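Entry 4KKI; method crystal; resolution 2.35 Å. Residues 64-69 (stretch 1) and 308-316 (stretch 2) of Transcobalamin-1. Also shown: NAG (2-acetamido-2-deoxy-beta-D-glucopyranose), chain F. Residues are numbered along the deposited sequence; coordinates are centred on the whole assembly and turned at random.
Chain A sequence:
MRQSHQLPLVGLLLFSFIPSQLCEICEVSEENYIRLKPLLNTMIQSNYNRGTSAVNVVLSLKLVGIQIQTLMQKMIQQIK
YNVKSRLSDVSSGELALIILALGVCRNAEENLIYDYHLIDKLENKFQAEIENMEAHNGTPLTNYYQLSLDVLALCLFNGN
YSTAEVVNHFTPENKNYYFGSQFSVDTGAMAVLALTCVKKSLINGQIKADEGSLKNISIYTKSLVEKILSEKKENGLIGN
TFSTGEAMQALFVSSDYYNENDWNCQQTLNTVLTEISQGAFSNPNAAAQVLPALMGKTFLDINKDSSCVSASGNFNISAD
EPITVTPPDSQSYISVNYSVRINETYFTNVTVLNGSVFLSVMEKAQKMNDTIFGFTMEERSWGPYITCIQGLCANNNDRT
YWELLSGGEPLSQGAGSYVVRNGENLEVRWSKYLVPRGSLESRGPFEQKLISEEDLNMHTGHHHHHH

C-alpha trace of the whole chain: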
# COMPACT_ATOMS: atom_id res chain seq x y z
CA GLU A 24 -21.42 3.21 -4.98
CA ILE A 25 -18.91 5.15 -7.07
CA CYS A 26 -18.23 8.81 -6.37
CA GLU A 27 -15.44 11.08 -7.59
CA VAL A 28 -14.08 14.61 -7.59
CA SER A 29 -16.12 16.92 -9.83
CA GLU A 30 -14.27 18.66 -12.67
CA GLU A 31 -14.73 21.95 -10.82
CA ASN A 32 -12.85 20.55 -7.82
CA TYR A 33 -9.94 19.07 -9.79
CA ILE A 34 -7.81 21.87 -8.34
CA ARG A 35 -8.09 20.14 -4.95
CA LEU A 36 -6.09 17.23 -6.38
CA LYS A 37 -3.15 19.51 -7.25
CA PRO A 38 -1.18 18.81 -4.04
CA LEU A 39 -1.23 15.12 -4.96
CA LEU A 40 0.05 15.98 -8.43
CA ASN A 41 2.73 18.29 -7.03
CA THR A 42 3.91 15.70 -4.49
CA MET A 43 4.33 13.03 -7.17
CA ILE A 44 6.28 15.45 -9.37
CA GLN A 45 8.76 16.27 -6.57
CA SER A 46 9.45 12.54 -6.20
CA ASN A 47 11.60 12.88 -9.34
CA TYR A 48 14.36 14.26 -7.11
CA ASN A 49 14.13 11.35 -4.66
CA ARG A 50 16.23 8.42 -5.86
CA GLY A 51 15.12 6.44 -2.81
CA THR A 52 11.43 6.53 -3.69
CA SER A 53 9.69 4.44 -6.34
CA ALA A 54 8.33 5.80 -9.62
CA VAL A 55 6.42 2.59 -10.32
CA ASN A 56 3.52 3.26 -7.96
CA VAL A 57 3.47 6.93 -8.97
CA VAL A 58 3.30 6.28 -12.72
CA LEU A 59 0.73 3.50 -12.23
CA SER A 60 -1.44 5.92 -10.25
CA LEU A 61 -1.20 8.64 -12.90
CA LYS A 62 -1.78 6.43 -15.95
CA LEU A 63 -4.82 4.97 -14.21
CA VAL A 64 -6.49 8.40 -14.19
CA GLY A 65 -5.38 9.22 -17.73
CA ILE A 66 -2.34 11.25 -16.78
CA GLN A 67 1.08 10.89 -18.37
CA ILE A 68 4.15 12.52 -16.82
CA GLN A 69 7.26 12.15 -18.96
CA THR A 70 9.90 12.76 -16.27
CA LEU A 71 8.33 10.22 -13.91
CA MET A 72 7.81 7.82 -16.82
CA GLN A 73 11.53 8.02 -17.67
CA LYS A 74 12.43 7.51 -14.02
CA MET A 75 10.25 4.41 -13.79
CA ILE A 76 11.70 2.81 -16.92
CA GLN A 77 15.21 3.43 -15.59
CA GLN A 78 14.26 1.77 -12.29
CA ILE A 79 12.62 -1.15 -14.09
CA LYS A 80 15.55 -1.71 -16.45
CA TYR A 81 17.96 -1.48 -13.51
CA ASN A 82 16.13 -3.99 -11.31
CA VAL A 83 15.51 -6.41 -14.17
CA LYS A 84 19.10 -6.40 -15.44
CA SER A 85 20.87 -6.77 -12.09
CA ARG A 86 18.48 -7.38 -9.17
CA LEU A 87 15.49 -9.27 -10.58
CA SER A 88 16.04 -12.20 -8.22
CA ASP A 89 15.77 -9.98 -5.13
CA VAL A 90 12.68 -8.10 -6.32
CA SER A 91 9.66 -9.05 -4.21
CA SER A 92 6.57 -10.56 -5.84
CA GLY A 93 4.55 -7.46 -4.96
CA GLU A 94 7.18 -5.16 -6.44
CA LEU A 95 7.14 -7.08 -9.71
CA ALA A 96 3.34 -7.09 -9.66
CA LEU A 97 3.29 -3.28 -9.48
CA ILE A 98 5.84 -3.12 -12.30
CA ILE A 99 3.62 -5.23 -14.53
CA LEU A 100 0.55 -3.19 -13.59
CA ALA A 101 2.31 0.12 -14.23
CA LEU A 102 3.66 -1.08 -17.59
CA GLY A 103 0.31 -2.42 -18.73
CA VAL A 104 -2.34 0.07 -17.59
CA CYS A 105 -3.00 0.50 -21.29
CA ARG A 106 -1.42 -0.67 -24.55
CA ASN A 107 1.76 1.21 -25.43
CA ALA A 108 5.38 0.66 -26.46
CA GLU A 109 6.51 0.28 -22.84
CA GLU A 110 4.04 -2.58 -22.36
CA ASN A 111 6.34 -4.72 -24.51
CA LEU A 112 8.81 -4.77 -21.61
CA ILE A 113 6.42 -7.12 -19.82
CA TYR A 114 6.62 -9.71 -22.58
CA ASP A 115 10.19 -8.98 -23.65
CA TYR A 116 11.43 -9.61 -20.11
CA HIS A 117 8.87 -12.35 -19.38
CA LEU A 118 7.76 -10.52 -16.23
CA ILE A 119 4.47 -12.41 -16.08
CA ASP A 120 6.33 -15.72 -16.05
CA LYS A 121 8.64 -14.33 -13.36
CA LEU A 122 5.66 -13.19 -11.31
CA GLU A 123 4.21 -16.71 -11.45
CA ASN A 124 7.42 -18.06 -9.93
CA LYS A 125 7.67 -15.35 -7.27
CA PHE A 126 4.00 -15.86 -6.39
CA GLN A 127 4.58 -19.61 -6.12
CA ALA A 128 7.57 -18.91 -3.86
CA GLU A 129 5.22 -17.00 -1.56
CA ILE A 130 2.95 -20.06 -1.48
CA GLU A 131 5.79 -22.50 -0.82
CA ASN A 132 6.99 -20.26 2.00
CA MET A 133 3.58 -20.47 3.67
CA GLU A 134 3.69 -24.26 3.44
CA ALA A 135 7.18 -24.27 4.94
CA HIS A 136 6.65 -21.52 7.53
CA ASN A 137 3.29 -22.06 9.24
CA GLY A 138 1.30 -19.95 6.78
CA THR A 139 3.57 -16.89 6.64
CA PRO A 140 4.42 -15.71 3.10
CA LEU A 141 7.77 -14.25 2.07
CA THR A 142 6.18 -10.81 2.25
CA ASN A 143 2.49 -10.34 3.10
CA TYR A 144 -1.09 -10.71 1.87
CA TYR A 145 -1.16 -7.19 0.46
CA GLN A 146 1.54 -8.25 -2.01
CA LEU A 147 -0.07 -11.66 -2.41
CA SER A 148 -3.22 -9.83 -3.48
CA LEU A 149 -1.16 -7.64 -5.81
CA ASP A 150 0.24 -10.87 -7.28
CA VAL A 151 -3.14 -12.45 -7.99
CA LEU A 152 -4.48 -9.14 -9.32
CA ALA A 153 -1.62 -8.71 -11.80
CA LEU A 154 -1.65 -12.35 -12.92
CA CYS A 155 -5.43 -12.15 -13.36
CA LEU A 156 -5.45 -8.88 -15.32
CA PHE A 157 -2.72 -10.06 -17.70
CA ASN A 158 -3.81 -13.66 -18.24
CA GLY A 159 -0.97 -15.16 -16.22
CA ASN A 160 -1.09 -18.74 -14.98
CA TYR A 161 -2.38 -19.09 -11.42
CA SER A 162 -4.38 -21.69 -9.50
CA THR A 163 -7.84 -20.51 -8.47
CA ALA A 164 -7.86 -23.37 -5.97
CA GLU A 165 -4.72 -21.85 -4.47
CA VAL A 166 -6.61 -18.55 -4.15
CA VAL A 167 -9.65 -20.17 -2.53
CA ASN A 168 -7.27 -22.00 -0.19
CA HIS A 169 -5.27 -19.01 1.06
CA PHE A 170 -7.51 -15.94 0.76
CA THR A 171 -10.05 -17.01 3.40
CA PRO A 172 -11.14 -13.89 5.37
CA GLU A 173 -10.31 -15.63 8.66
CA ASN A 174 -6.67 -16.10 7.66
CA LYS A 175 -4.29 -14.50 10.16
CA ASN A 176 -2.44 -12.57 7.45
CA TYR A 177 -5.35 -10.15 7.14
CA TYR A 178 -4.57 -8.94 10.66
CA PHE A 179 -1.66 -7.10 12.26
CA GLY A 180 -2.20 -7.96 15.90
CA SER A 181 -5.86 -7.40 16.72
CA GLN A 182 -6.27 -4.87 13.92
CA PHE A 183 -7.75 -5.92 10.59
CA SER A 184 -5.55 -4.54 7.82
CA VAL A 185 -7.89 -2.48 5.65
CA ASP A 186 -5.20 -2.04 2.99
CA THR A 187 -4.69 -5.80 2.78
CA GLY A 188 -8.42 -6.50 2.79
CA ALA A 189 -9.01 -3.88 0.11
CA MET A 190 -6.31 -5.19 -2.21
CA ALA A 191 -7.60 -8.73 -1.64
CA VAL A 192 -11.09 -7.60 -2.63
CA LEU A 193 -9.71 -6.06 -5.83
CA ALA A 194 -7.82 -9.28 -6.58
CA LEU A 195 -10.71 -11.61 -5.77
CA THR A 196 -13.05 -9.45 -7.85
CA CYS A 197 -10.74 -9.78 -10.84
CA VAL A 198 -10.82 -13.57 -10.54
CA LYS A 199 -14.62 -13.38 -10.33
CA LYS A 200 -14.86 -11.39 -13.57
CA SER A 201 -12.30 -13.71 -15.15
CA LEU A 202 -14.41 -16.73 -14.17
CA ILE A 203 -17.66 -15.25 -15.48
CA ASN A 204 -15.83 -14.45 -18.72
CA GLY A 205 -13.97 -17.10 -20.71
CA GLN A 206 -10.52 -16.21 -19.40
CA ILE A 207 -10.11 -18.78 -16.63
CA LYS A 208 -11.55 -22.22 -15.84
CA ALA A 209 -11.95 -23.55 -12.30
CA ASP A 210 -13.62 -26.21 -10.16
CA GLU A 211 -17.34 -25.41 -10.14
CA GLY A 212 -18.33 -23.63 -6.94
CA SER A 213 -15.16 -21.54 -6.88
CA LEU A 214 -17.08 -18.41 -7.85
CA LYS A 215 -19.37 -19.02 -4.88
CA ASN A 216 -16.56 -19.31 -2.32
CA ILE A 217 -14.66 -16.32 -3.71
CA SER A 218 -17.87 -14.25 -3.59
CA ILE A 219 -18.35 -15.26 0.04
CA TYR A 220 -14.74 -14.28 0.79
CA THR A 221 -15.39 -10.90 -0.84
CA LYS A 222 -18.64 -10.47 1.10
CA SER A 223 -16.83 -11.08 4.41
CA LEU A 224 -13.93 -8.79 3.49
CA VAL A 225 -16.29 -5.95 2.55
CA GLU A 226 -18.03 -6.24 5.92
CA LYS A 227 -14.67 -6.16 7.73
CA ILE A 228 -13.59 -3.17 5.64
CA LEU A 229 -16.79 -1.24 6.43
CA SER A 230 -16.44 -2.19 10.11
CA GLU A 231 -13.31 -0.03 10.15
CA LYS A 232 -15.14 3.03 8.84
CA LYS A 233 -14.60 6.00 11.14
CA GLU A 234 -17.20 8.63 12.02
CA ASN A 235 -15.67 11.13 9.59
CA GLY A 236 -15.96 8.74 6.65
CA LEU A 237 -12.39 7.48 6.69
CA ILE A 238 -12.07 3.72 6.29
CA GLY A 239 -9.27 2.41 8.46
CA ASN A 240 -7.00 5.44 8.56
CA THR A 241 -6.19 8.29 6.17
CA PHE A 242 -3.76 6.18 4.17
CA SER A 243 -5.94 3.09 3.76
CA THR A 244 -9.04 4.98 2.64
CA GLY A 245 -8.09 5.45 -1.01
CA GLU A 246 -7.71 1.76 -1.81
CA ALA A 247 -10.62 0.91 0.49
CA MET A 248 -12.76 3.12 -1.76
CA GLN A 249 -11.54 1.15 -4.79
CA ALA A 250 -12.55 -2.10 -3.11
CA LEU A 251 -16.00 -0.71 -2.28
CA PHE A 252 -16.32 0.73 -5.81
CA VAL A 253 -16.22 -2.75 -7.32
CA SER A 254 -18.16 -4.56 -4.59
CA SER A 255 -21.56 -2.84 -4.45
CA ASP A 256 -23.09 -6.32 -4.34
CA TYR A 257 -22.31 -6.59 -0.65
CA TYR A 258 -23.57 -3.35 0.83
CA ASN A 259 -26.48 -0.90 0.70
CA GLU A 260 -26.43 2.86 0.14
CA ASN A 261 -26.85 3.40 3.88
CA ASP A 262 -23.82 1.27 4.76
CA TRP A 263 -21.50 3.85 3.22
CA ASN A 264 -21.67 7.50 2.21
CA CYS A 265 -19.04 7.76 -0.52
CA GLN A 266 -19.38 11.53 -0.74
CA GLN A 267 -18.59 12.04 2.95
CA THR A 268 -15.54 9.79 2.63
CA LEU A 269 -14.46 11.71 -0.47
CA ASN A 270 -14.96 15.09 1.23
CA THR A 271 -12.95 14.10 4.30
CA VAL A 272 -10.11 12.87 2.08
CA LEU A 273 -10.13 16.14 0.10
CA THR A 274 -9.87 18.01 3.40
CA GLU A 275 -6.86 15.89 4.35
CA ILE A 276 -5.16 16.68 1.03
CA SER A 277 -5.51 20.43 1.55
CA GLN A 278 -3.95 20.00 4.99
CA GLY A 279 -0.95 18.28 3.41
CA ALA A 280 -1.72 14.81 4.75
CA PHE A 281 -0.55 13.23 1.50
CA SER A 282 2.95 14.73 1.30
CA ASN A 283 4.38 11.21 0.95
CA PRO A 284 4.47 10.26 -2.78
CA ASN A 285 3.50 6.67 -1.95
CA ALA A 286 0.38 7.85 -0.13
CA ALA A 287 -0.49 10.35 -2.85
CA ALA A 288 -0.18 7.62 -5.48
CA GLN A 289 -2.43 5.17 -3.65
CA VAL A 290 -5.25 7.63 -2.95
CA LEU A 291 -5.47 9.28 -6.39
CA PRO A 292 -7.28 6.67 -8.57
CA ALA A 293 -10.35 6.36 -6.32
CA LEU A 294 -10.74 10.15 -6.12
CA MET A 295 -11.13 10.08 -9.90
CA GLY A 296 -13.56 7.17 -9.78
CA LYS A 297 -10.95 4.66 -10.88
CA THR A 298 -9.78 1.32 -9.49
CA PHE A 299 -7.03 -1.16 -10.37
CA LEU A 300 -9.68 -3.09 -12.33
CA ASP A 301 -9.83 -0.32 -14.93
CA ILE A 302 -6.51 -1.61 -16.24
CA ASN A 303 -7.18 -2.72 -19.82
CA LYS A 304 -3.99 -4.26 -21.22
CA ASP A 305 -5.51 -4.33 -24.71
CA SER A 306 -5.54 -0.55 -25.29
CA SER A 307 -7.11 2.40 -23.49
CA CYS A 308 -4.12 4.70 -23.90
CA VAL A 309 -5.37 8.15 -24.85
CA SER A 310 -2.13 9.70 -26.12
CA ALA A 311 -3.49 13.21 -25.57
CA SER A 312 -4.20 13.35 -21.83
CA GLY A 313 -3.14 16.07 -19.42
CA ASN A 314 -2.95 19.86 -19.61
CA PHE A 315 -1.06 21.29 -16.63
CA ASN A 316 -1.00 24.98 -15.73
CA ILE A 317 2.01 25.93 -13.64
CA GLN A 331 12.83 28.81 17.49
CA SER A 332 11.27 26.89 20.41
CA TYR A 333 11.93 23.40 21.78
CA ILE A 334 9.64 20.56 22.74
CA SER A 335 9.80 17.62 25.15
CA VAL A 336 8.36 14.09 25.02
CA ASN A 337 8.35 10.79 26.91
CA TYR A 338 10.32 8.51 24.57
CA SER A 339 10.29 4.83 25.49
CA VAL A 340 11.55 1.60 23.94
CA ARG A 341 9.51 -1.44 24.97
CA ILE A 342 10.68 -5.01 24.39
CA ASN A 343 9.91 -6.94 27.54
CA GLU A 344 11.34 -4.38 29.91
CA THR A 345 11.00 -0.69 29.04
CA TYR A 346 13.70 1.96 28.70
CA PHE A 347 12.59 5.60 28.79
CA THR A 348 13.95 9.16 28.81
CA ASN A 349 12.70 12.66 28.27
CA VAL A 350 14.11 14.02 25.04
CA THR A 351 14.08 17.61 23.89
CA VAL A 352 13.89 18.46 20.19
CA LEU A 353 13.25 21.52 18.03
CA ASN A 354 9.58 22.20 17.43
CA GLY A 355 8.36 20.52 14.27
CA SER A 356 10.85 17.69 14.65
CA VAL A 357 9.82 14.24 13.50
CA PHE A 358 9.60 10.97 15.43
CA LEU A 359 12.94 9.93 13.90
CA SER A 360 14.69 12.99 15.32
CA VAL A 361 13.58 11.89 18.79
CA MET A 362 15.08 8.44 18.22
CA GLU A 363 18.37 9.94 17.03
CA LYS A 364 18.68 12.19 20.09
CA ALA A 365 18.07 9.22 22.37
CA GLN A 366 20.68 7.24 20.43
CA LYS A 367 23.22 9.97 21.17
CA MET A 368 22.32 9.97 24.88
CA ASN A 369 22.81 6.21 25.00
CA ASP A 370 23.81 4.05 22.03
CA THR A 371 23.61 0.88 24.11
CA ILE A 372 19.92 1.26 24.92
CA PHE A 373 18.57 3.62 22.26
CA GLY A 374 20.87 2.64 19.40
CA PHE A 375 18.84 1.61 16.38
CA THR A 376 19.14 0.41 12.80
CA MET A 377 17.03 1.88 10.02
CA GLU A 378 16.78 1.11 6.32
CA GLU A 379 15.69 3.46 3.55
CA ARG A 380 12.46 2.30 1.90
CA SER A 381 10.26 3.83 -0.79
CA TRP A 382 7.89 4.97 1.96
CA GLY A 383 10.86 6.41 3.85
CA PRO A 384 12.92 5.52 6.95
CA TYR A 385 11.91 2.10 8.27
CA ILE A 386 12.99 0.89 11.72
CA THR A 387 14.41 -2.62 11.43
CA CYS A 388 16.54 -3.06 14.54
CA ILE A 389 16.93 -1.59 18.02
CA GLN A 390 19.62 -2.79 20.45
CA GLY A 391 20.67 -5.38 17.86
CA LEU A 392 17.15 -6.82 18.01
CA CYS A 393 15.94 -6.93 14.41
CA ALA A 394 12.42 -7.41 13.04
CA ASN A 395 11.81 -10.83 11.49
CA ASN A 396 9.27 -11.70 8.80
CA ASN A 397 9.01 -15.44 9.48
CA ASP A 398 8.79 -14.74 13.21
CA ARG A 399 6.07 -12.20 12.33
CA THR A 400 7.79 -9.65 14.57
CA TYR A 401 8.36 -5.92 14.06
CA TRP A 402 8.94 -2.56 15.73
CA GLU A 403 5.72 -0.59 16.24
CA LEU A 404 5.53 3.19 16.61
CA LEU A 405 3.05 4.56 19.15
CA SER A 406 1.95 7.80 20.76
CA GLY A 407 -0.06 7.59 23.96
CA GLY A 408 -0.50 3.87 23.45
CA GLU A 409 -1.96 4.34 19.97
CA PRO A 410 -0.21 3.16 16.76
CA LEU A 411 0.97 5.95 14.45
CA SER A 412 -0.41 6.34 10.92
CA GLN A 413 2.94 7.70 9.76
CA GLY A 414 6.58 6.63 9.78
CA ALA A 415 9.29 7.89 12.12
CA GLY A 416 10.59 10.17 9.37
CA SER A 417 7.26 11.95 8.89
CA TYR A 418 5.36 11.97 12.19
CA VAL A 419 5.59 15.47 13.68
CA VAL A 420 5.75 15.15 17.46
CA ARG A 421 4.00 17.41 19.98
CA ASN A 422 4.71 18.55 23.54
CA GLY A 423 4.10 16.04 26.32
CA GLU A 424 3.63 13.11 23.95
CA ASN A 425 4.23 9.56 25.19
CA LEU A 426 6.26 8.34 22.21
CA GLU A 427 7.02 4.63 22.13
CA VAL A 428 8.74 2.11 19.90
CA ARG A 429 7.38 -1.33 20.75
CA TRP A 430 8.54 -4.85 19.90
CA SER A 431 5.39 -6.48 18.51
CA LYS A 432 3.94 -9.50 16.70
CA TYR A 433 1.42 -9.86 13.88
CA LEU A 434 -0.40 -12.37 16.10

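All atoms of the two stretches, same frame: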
# COMPACT_ATOMS: atom_id res chain seq x y z
N VAL A 64 -5.55 7.29 -14.08
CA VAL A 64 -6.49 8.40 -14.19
C VAL A 64 -6.27 9.20 -15.48
O VAL A 64 -6.71 10.35 -15.59
CB VAL A 64 -6.45 9.32 -12.95
CG1 VAL A 64 -6.76 8.52 -11.70
CG2 VAL A 64 -5.10 9.99 -12.83
N GLY A 65 -5.58 8.60 -16.44
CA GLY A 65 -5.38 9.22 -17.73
C GLY A 65 -4.41 10.38 -17.68
O GLY A 65 -4.59 11.39 -18.35
N ILE A 66 -3.36 10.23 -16.88
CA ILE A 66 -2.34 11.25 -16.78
C ILE A 66 -0.96 10.68 -17.10
O ILE A 66 -0.55 9.68 -16.51
CB ILE A 66 -2.30 11.89 -15.38
CG1 ILE A 66 -3.61 12.63 -15.09
CG2 ILE A 66 -1.13 12.85 -15.28
CD1 ILE A 66 -3.64 13.29 -13.73
N GLN A 67 -0.27 11.30 -18.04
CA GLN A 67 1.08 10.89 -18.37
C GLN A 67 2.07 11.97 -17.97
O GLN A 67 1.90 13.14 -18.32
CB GLN A 67 1.19 10.58 -19.87
CG GLN A 67 0.21 9.52 -20.34
CD GLN A 67 0.36 9.19 -21.81
OE1 GLN A 67 -0.36 9.73 -22.65
NE2 GLN A 67 1.31 8.31 -22.12
N ILE A 68 3.09 11.59 -17.22
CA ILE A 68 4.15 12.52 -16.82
C ILE A 68 5.48 11.97 -17.29
O ILE A 68 5.97 10.97 -16.77
CB ILE A 68 4.18 12.73 -15.30
CG1 ILE A 68 2.85 13.29 -14.81
CG2 ILE A 68 5.33 13.66 -14.92
CD1 ILE A 68 2.49 14.63 -15.42
N GLN A 69 6.06 12.63 -18.29
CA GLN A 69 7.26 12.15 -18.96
C GLN A 69 8.44 11.89 -18.02
O GLN A 69 9.05 10.82 -18.07
CB GLN A 69 7.68 13.11 -20.07
CG GLN A 69 8.86 12.63 -20.88
CD GLN A 69 8.56 11.33 -21.62
OE1 GLN A 69 7.41 11.05 -21.95
NE2 GLN A 69 9.59 10.53 -21.86
N CYS A 308 -5.07 3.60 -23.93
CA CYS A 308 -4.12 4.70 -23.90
C CYS A 308 -4.54 5.87 -24.78
O CYS A 308 -4.35 5.84 -26.00
CB CYS A 308 -2.72 4.23 -24.31
SG CYS A 308 -1.76 3.45 -23.00
N VAL A 309 -5.10 6.90 -24.16
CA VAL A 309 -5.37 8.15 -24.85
C VAL A 309 -4.08 8.97 -24.84
O VAL A 309 -3.70 9.52 -23.81
CB VAL A 309 -6.49 8.94 -24.16
CG1 VAL A 309 -6.83 10.19 -24.96
CG2 VAL A 309 -7.72 8.07 -23.97
N SER A 310 -3.42 9.04 -26.00
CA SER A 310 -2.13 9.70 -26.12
C SER A 310 -2.17 11.17 -25.70
O SER A 310 -1.21 11.70 -25.15
CB SER A 310 -1.59 9.57 -27.55
OG SER A 310 -1.36 8.22 -27.89
N ALA A 311 -3.30 11.83 -25.97
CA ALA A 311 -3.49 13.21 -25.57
C ALA A 311 -4.28 13.28 -24.26
O ALA A 311 -5.51 13.25 -24.27
CB ALA A 311 -4.20 14.00 -26.66
N SER A 312 -3.56 13.36 -23.14
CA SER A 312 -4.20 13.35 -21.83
C SER A 312 -3.39 14.07 -20.76
O SER A 312 -2.45 13.51 -20.20
CB SER A 312 -4.48 11.91 -21.39
OG SER A 312 -5.49 11.31 -22.18
N GLY A 313 -3.77 15.31 -20.49
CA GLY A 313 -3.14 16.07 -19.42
C GLY A 313 -2.66 17.44 -19.86
O GLY A 313 -1.66 17.56 -20.57
N ASN A 314 -3.38 18.47 -19.43
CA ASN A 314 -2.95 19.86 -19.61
C ASN A 314 -2.70 20.49 -18.25
O ASN A 314 -3.63 20.68 -17.47
CB ASN A 314 -4.01 20.65 -20.37
CG ASN A 314 -4.22 20.14 -21.78
OD1 ASN A 314 -3.30 19.62 -22.42
ND2 ASN A 314 -5.44 20.28 -22.29
N PHE A 315 -1.44 20.82 -17.96
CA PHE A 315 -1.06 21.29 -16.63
C PHE A 315 -0.57 22.73 -16.58
O PHE A 315 0.53 23.05 -17.03
CB PHE A 315 -0.01 20.35 -16.03
CG PHE A 315 -0.44 18.92 -15.98
CD1 PHE A 315 -1.27 18.47 -14.97
CD2 PHE A 315 -0.01 18.02 -16.94
CE1 PHE A 315 -1.68 17.15 -14.93
CE2 PHE A 315 -0.41 16.70 -16.90
CZ PHE A 315 -1.24 16.26 -15.89
N ASN A 316 -1.40 23.60 -16.00
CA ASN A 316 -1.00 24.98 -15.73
C ASN A 316 -0.03 25.01 -14.56
O ASN A 316 -0.16 24.23 -13.61
CB ASN A 316 -2.22 25.85 -15.44
CG ASN A 316 -1.85 27.31 -15.22
OD1 ASN A 316 -0.76 27.75 -15.59
ND2 ASN A 316 -2.76 28.07 -14.63
C1 NAG F . -2.35 29.45 -14.68
C2 NAG F . -3.74 30.08 -14.73
C3 NAG F . -3.72 31.58 -14.43
C4 NAG F . -2.86 31.86 -13.19
C5 NAG F . -1.49 31.23 -13.37
C6 NAG F . -0.58 31.52 -12.18
C7 NAG F . -5.41 29.10 -16.21
C8 NAG F . -6.74 29.78 -16.04
N2 NAG F . -4.33 29.86 -16.04
O3 NAG F . -5.03 32.04 -14.22
O4 NAG F . -2.73 33.25 -13.00
O5 NAG F . -1.63 29.83 -13.52
O6 NAG F . -0.18 32.88 -12.20
O7 NAG F . -5.35 27.91 -16.48

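This is a small, mixed loop-to-loop contact, with an apolar cluster where the tip of the Phe315 ring meets the side chains of two isoleucines and polar and backbone packing around Gln67, Ser312 and Gly65, and no clear hydrogen bond crosses between the stretches. Only 294 Å² is buried, both sides summed, and the touching residues lie at least 242 positions apart in sequence, so the contact is made by the fold of the chain rather than by local sequence. Neither stretch forms regular helix or strand where they meet, and their end-to-end directions differ by 56°. The closest backbone register pairs Ile66 with Gly313, whose CA atoms are 5.6 Å apart.

The apolar part centres on Phe315, whose CA-to-CB bond points toward stretch 1. With chi1 at -56° (m) and chi2 at -80°, its ring brings CZ to 3.5 Å from Ile66 CG2. That methyl lies near the ring plane, so Ile66 meets the edge of the ring rather than its face. A second isoleucine joins further along: Ile68 CD1 is 3.9 Å from Phe315 CE2, an oblique approach. The CA-to-CB bond of Ile68 points sideways, yet chi1 and chi2, both at -60° (m), carry the end of its side chain nearer to the ring. Between these two residues the backbone also comes close, with Gln67 O 4.5 Å from Phe315 CE2. The ring tip thus meets the side-chain ends of Ile66 and Ile68, with Gln67 O just within reach; Ile68 is at the N-cap position, right before a helix.

At the other end, Ser312 also points toward stretch 1, and its CB lies 3.1 Å from Gly65 O. This is tight packing of a methylene carbon on a carbonyl oxygen. Gly65 has phi/psi of 72/38, and a positive phi by itself favours glycine; the ideal CB position would be 4.4 Å from Ser312 OG, so crowding by that atom is not evident. The backbone of Ser312 contributes as well: its O lies 3.8 Å from Gln67 N, close enough for packing but long for a hydrogen bond, and 4.1 Å from Ile66 CA.

Gly313, which follows, has no side chain, and the coordinates show why its place is restrictive. At phi/psi 129/106 a CB would be jammed against the carbonyl oxygen of Ser312, and it would fall 2.9 Å from Phe315 CE2, within the same stretch. The absence of a side chain therefore leaves room for the ring to fold back toward Ile66.

Gln67 buries 64 Å² against stretch 2, nearly matched by the 63 Å² of Phe315. Its CA-to-CB bond points sideways, but the end of the side chain reaches the Val309 and Ser310 segment, which is poorly ordered; the precise polar geometry there carries little weight.

Beyond the contact, Asn316 is out of reach of stretch 1 and carries the sugar: its ND2 is bonded covalently to C1 of NAG at 1.4 Å, an N-linked attachment.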